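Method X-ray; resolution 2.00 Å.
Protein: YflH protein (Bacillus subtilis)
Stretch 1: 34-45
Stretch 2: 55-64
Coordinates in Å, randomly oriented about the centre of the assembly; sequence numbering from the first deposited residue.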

ATOM      1  N   GLY A  34      -4.721 -11.878   7.153  1.00 27.62           N
ATOM      2  CA  GLY A  34      -5.344 -12.494   8.313  1.00 28.39           C
ATOM      3  C   GLY A  34      -5.076 -11.741   9.607  1.00 27.96           C
ATOM      4  O   GLY A  34      -5.910 -11.724  10.514  1.00 27.29           O
ATOM      5  N   TYR A  35      -3.900 -11.125   9.698  1.00 29.56           N
ATOM      6  CA  TYR A  35      -3.526 -10.354  10.877  1.00 29.23           C
ATOM      7  C   TYR A  35      -4.391  -9.090  10.960  1.00 30.71           C
ATOM      8  O   TYR A  35      -4.812  -8.685  12.045  1.00 31.28           O
ATOM      9  CB  TYR A  35      -2.035  -9.989  10.804  1.00 30.19           C
ATOM     10  CG  TYR A  35      -1.543  -9.107  11.929  1.00 32.98           C
ATOM     11  CD1 TYR A  35      -1.630  -9.522  13.258  1.00 32.55           C
ATOM     12  CD2 TYR A  35      -0.997  -7.849  11.665  1.00 32.63           C
ATOM     13  CE1 TYR A  35      -1.187  -8.707  14.297  1.00 34.07           C
ATOM     14  CE2 TYR A  35      -0.553  -7.026  12.694  1.00 33.19           C
ATOM     15  CZ  TYR A  35      -0.651  -7.461  14.011  1.00 35.76           C
ATOM     16  OH  TYR A  35      -0.223  -6.647  15.040  1.00 36.00           O
ATOM     17  N   LEU A  36      -4.661  -8.471   9.814  1.00 28.34           N
ATOM     18  CA  LEU A  36      -5.492  -7.271   9.791  1.00 27.67           C
ATOM     19  C   LEU A  36      -6.912  -7.662  10.168  1.00 25.73           C
ATOM     20  O   LEU A  36      -7.574  -6.984  10.953  1.00 24.96           O
ATOM     21  CB  LEU A  36      -5.482  -6.627   8.398  1.00 25.84           C
ATOM     22  CG  LEU A  36      -4.131  -6.085   7.901  1.00 27.95           C
ATOM     23  CD1 LEU A  36      -4.320  -5.347   6.580  1.00 26.87           C
ATOM     24  CD2 LEU A  36      -3.540  -5.161   8.932  1.00 27.12           C
ATOM     25  N   LYS A  37      -7.379  -8.763   9.596  1.00 27.66           N
ATOM     26  CA  LYS A  37      -8.713  -9.249   9.894  1.00 29.38           C
ATOM     27  C   LYS A  37      -8.812  -9.525  11.402  1.00 30.02           C
ATOM     28  O   LYS A  37      -9.869  -9.334  12.000  1.00 30.38           O
ATOM     29  CB  LYS A  37      -9.002 -10.514   9.078  1.00 31.92           C
ATOM     30  CG  LYS A  37     -10.470 -10.912   9.054  1.00 36.92           C
ATOM     31  CD  LYS A  37     -10.753 -11.969   7.994  1.00 40.93           C
ATOM     32  CE  LYS A  37     -10.494 -11.434   6.589  1.00 43.95           C
ATOM     33  NZ  LYS A  37     -10.842 -12.428   5.536  1.00 45.89           N
ATOM     34  N   LYS A  38      -7.704  -9.950  12.017  1.00 30.76           N
ATOM     35  CA  LYS A  38      -7.676 -10.218  13.460  1.00 32.24           C
ATOM     36  C   LYS A  38      -7.867  -8.920  14.226  1.00 31.13           C
ATOM     37  O   LYS A  38      -8.616  -8.868  15.209  1.00 28.77           O
ATOM     38  CB  LYS A  38      -6.343 -10.844  13.897  1.00 34.73           C
ATOM     39  CG  LYS A  38      -6.129 -12.285  13.455  1.00 41.28           C
ATOM     40  CD  LYS A  38      -5.626 -13.172  14.603  1.00 44.03           C
ATOM     41  CE  LYS A  38      -4.195 -12.850  15.035  1.00 46.46           C
ATOM     42  NZ  LYS A  38      -4.047 -11.522  15.701  1.00 48.23           N
ATOM     43  N   GLN A  39      -7.172  -7.877  13.773  1.00 29.16           N
ATOM     44  CA  GLN A  39      -7.251  -6.555  14.387  1.00 30.09           C
ATOM     45  C   GLN A  39      -8.695  -6.074  14.383  1.00 29.24           C
ATOM     46  O   GLN A  39      -9.200  -5.590  15.394  1.00 29.60           O
ATOM     47  CB  GLN A  39      -6.426  -5.527  13.602  1.00 32.68           C
ATOM     48  CG  GLN A  39      -4.986  -5.894  13.292  1.00 37.06           C
ATOM     49  CD  GLN A  39      -4.123  -5.970  14.526  1.00 38.90           C
ATOM     50  OE1 GLN A  39      -4.028  -7.013  15.167  1.00 43.94           O
ATOM     51  NE2 GLN A  39      -3.494  -4.855  14.875  1.00 40.67           N
ATOM     52  N   VAL A  40      -9.337  -6.189  13.221  1.00 27.84           N
ATOM     53  CA  VAL A  40     -10.717  -5.748  13.039  1.00 26.68           C
ATOM     54  C   VAL A  40     -11.706  -6.492  13.930  1.00 26.25           C
ATOM     55  O   VAL A  40     -12.460  -5.872  14.673  1.00 22.45           O
ATOM     56  CB  VAL A  40     -11.160  -5.898  11.562  1.00 27.00           C
ATOM     57  CG1 VAL A  40     -12.637  -5.555  11.420  1.00 28.55           C
ATOM     58  CG2 VAL A  40     -10.319  -4.980  10.675  1.00 29.06           C
ATOM     59  N   ASN A  41     -11.695  -7.818  13.851  1.00 27.65           N
ATOM     60  CA  ASN A  41     -12.603  -8.638  14.648  1.00 31.23           C
ATOM     61  C   ASN A  41     -12.506  -8.314  16.127  1.00 31.40           C
ATOM     62  O   ASN A  41     -13.519  -8.084  16.776  1.00 32.68           O
ATOM     63  CB  ASN A  41     -12.320 -10.120  14.417  1.00 32.74           C
ATOM     64  CG  ASN A  41     -12.839 -10.604  13.082  1.00 35.78           C
ATOM     65  OD1 ASN A  41     -12.531 -11.712  12.648  1.00 39.90           O
ATOM     66  ND2 ASN A  41     -13.643  -9.778  12.425  1.00 34.10           N
ATOM     67  N   ARG A  42     -11.290  -8.291  16.658  1.00 33.40           N
ATOM     68  CA  ARG A  42     -11.106  -7.969  18.067  1.00 35.00           C
ATOM     69  C   ARG A  42     -11.613  -6.559  18.351  1.00 33.88           C
ATOM     70  O   ARG A  42     -12.276  -6.316  19.359  1.00 33.44           O
ATOM     71  CB  ARG A  42      -9.630  -8.074  18.453  1.00 38.84           C
ATOM     72  CG  ARG A  42      -9.079  -9.493  18.407  1.00 46.48           C
ATOM     73  CD  ARG A  42      -9.884 -10.427  19.309  1.00 52.56           C
ATOM     74  NE  ARG A  42     -10.025  -9.904  20.671  1.00 55.58           N
ATOM     75  CZ  ARG A  42      -9.008  -9.653  21.492  1.00 57.33           C
ATOM     76  NH1 ARG A  42      -7.760  -9.874  21.096  1.00 58.46           N
ATOM     77  NH2 ARG A  42      -9.238  -9.176  22.709  1.00 58.20           N
ATOM     78  N   GLY A  43     -11.297  -5.630  17.454  1.00 32.54           N
ATOM     79  CA  GLY A  43     -11.733  -4.259  17.637  1.00 28.01           C
ATOM     80  C   GLY A  43     -13.246  -4.168  17.681  1.00 28.01           C
ATOM     81  O   GLY A  43     -13.816  -3.511  18.549  1.00 27.47           O
ATOM     82  N   LYS A  44     -13.906  -4.836  16.744  1.00 27.18           N
ATOM     83  CA  LYS A  44     -15.357  -4.808  16.703  1.00 27.22           C
ATOM     84  C   LYS A  44     -15.940  -5.485  17.938  1.00 27.68           C
ATOM     85  O   LYS A  44     -16.962  -5.035  18.469  1.00 26.93           O
ATOM     86  CB  LYS A  44     -15.859  -5.484  15.429  1.00 26.55           C
ATOM     87  CG  LYS A  44     -15.668  -4.635  14.173  1.00 27.39           C
ATOM     88  CD  LYS A  44     -16.276  -5.307  12.955  1.00 28.80           C
ATOM     89  CE  LYS A  44     -16.293  -4.372  11.757  1.00 30.37           C
ATOM     90  NZ  LYS A  44     -17.063  -3.138  12.058  1.00 32.73           N
ATOM     91  N   LYS A  45     -15.281  -6.552  18.392  1.00 28.70           N
ATOM     92  CA  LYS A  45     -15.716  -7.297  19.577  1.00 32.18           C
ATOM     93  C   LYS A  45     -15.706  -6.420  20.822  1.00 31.57           C
ATOM     94  O   LYS A  45     -16.634  -6.461  21.625  1.00 32.05           O
ATOM     95  CB  LYS A  45     -14.810  -8.505  19.834  1.00 33.88           C
ATOM     96  CG  LYS A  45     -14.842  -9.596  18.773  1.00 39.07           C
ATOM     97  CD  LYS A  45     -16.244 -10.155  18.552  1.00 40.38           C
ATOM     98  CE  LYS A  45     -16.934  -9.484  17.370  1.00 42.18           C
ATOM     99  NZ  LYS A  45     -16.137  -9.646  16.112  1.00 38.64           N
ATOM    100  N   LYS A  55     -16.208   1.168  13.330  1.00 27.35           N
ATOM    101  CA  LYS A  55     -15.893   0.984  11.919  1.00 27.80           C
ATOM    102  C   LYS A  55     -14.531   0.333  11.718  1.00 24.45           C
ATOM    103  O   LYS A  55     -13.583   0.604  12.456  1.00 25.70           O
ATOM    104  CB  LYS A  55     -15.937   2.323  11.179  1.00 29.28           C
ATOM    105  CG  LYS A  55     -17.325   2.699  10.670  1.00 34.17           C
ATOM    106  CD  LYS A  55     -17.265   3.961   9.827  1.00 38.83           C
ATOM    107  CE  LYS A  55     -18.509   4.138   8.963  1.00 39.84           C
ATOM    108  NZ  LYS A  55     -19.757   4.299   9.762  1.00 42.27           N
ATOM    109  N   SER A  56     -14.446  -0.536  10.721  1.00 22.78           N
ATOM    110  CA  SER A  56     -13.204  -1.225  10.405  1.00 22.77           C
ATOM    111  C   SER A  56     -12.087  -0.241  10.065  1.00 20.67           C
ATOM    112  O   SER A  56     -10.936  -0.443  10.455  1.00 19.42           O
ATOM    113  CB  SER A  56     -13.419  -2.173   9.226  1.00 22.31           C
ATOM    114  OG  SER A  56     -14.453  -3.101   9.510  1.00 27.53           O
ATOM    115  N   ALA A  57     -12.430   0.825   9.341  1.00 21.12           N
ATOM    116  CA  ALA A  57     -11.434   1.818   8.948  1.00 21.80           C
ATOM    117  C   ALA A  57     -10.849   2.530  10.164  1.00 19.50           C
ATOM    118  O   ALA A  57      -9.670   2.874  10.177  1.00 19.28           O
ATOM    119  CB  ALA A  57     -12.042   2.833   7.978  1.00 23.10           C
ATOM    120  N   ALA A  58     -11.671   2.737  11.188  1.00 19.31           N
ATOM    121  CA  ALA A  58     -11.201   3.397  12.404  1.00 21.23           C
ATOM    122  C   ALA A  58     -10.211   2.480  13.114  1.00 21.58           C
ATOM    123  O   ALA A  58      -9.162   2.920  13.582  1.00 20.07           O
ATOM    124  CB  ALA A  58     -12.379   3.718  13.323  1.00 21.86           C
ATOM    125  N   ILE A  59     -10.543   1.193  13.173  1.00 23.61           N
ATOM    126  CA  ILE A  59      -9.680   0.217  13.819  1.00 22.81           C
ATOM    127  C   ILE A  59      -8.345   0.067  13.088  1.00 21.96           C
ATOM    128  O   ILE A  59      -7.285   0.056  13.718  1.00 22.18           O
ATOM    129  CB  ILE A  59     -10.380  -1.149  13.918  1.00 26.74           C
ATOM    130  CG1 ILE A  59     -11.614  -1.026  14.825  1.00 26.06           C
ATOM    131  CG2 ILE A  59      -9.419  -2.190  14.469  1.00 26.47           C
ATOM    132  CD1 ILE A  59     -12.588  -2.205  14.712  1.00 25.21           C
ATOM    133  N   LEU A  60      -8.383  -0.037  11.763  1.00 20.57           N
ATOM    134  CA  LEU A  60      -7.146  -0.170  11.000  1.00 21.32           C
ATOM    135  C   LEU A  60      -6.316   1.114  11.099  1.00 20.27           C
ATOM    136  O   LEU A  60      -5.088   1.065  11.099  1.00 19.93           O
ATOM    137  CB  LEU A  60      -7.452  -0.516   9.531  1.00 20.48           C
ATOM    138  CG  LEU A  60      -8.046  -1.920   9.319  1.00 24.15           C
ATOM    139  CD1 LEU A  60      -8.255  -2.207   7.839  1.00 22.95           C
ATOM    140  CD2 LEU A  60      -7.095  -2.958   9.912  1.00 24.20           C
ATOM    141  N   GLY A  61      -6.994   2.257  11.192  1.00 21.43           N
ATOM    142  CA  GLY A  61      -6.295   3.530  11.319  1.00 22.89           C
ATOM    143  C   GLY A  61      -5.538   3.577  12.637  1.00 23.33           C
ATOM    144  O   GLY A  61      -4.363   3.967  12.680  1.00 20.40           O
ATOM    145  N   ASP A  62      -6.213   3.180  13.717  1.00 23.21           N
ATOM    146  CA  ASP A  62      -5.579   3.144  15.030  1.00 24.73           C
ATOM    147  C   ASP A  62      -4.388   2.186  14.983  1.00 23.42           C
ATOM    148  O   ASP A  62      -3.346   2.444  15.587  1.00 26.81           O
ATOM    149  CB  ASP A  62      -6.568   2.688  16.110  1.00 25.78           C
ATOM    150  CG  ASP A  62      -7.636   3.730  16.409  1.00 31.49           C
ATOM    151  OD1 ASP A  62      -7.438   4.914  16.061  1.00 33.62           O
ATOM    152  OD2 ASP A  62      -8.671   3.365  17.006  1.00 36.93           O
ATOM    153  N   TYR A  63      -4.547   1.081  14.262  1.00 23.76           N
ATOM    154  CA  TYR A  63      -3.480   0.090  14.122  1.00 22.06           C
ATOM    155  C   TYR A  63      -2.237   0.725  13.488  1.00 22.53           C
ATOM    156  O   TYR A  63      -1.124   0.619  14.021  1.00 20.11           O
ATOM    157  CB  TYR A  63      -3.972  -1.083  13.264  1.00 21.44           C
ATOM    158  CG  TYR A  63      -2.874  -1.867  12.570  1.00 25.23           C
ATOM    159  CD1 TYR A  63      -1.908  -2.568  13.300  1.00 27.42           C
ATOM    160  CD2 TYR A  63      -2.797  -1.899  11.183  1.00 25.68           C
ATOM    161  CE1 TYR A  63      -0.892  -3.281  12.656  1.00 24.96           C
ATOM    162  CE2 TYR A  63      -1.794  -2.604  10.531  1.00 26.37           C
ATOM    163  CZ  TYR A  63      -0.846  -3.292  11.269  1.00 27.72           C
ATOM    164  OH  TYR A  63       0.142  -3.982  10.608  1.00 29.84           O
ATOM    165  N   LEU A  64      -2.427   1.388  12.350  1.00 20.57           N
ATOM    166  CA  LEU A  64      -1.310   2.033  11.681  1.00 20.37           C
ATOM    167  C   LEU A  64      -0.741   3.158  12.545  1.00 19.92           C
ATOM    168  O   LEU A  64       0.457   3.426  12.508  1.00 20.08           O
ATOM    169  CB  LEU A  64      -1.754   2.545  10.301  1.00 22.84           C
ATOM    170  CG  LEU A  64      -2.088   1.404   9.320  1.00 21.67           C
ATOM    171  CD1 LEU A  64      -2.707   1.948   8.040  1.00 22.96           C
ATOM    172  CD2 LEU A  64      -0.812   0.620   9.006  1.00 26.31           C
TER
HETATM  173  O   HOH W   1     -17.254  -1.314   9.406  1.00 31.18           O

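Two helices of one chain cross steeply here, their directions 116° apart and their axes 9.1 Å apart at closest approach, and packing does nearly all the work: no direct hydrogen bond joins them. I59 and Y63, one helical turn apart, both point toward the first helix and bury the most surface.

I59 meets backbone more than side chains. With chi1 m and chi2 t, it sends CD1 against the main chain of the other helix, 3.6 Å from G43 C and 3.7 Å from V40 O, while CG2 lies 3.5 Å from Q39 O. Glycine is what makes this possible: a CB at G43 would sit 2.6 Å from I59 CD1, so the absent side chain leaves the seat that the isoleucine fills.

Y63 takes chi1 t and sets its ring among three residues. L36 CD2 comes within 3.5 Å of Y63 CE2, an apolar contact well suited to buried leucine. Q39 curls its side chain, chi1 and chi2 both m, to bring NE2 3.2 Å from Y63 CD1, obliquely to the ring. Y35 closes the far end, its CE2 3.8 Å from Y63 CE1, the two ring planes at 79°.

Between these anchors, L60 starts sideways but its end reaches in, CD2 lying 3.9 Å from V40 CG2 and 4.3 Å from L36 CB. Branched aliphatic residues suit this buried strip, since their side chains bring in no polar atom.

Where the second helix begins the backbones come close, the CA atoms of V40 and S56 5.8 Å apart, and S56 OG lies 3.6 Å from V40 CG1. K44, t at chi2 and chi3 but m at chi1 and chi4, lays CE 3.2 Å from S56 OG. Here water 1 accepts hydrogen bonds from K44 NZ and S56 N, each 3.2 Å long, linking the helices indirectly at their more polar margin.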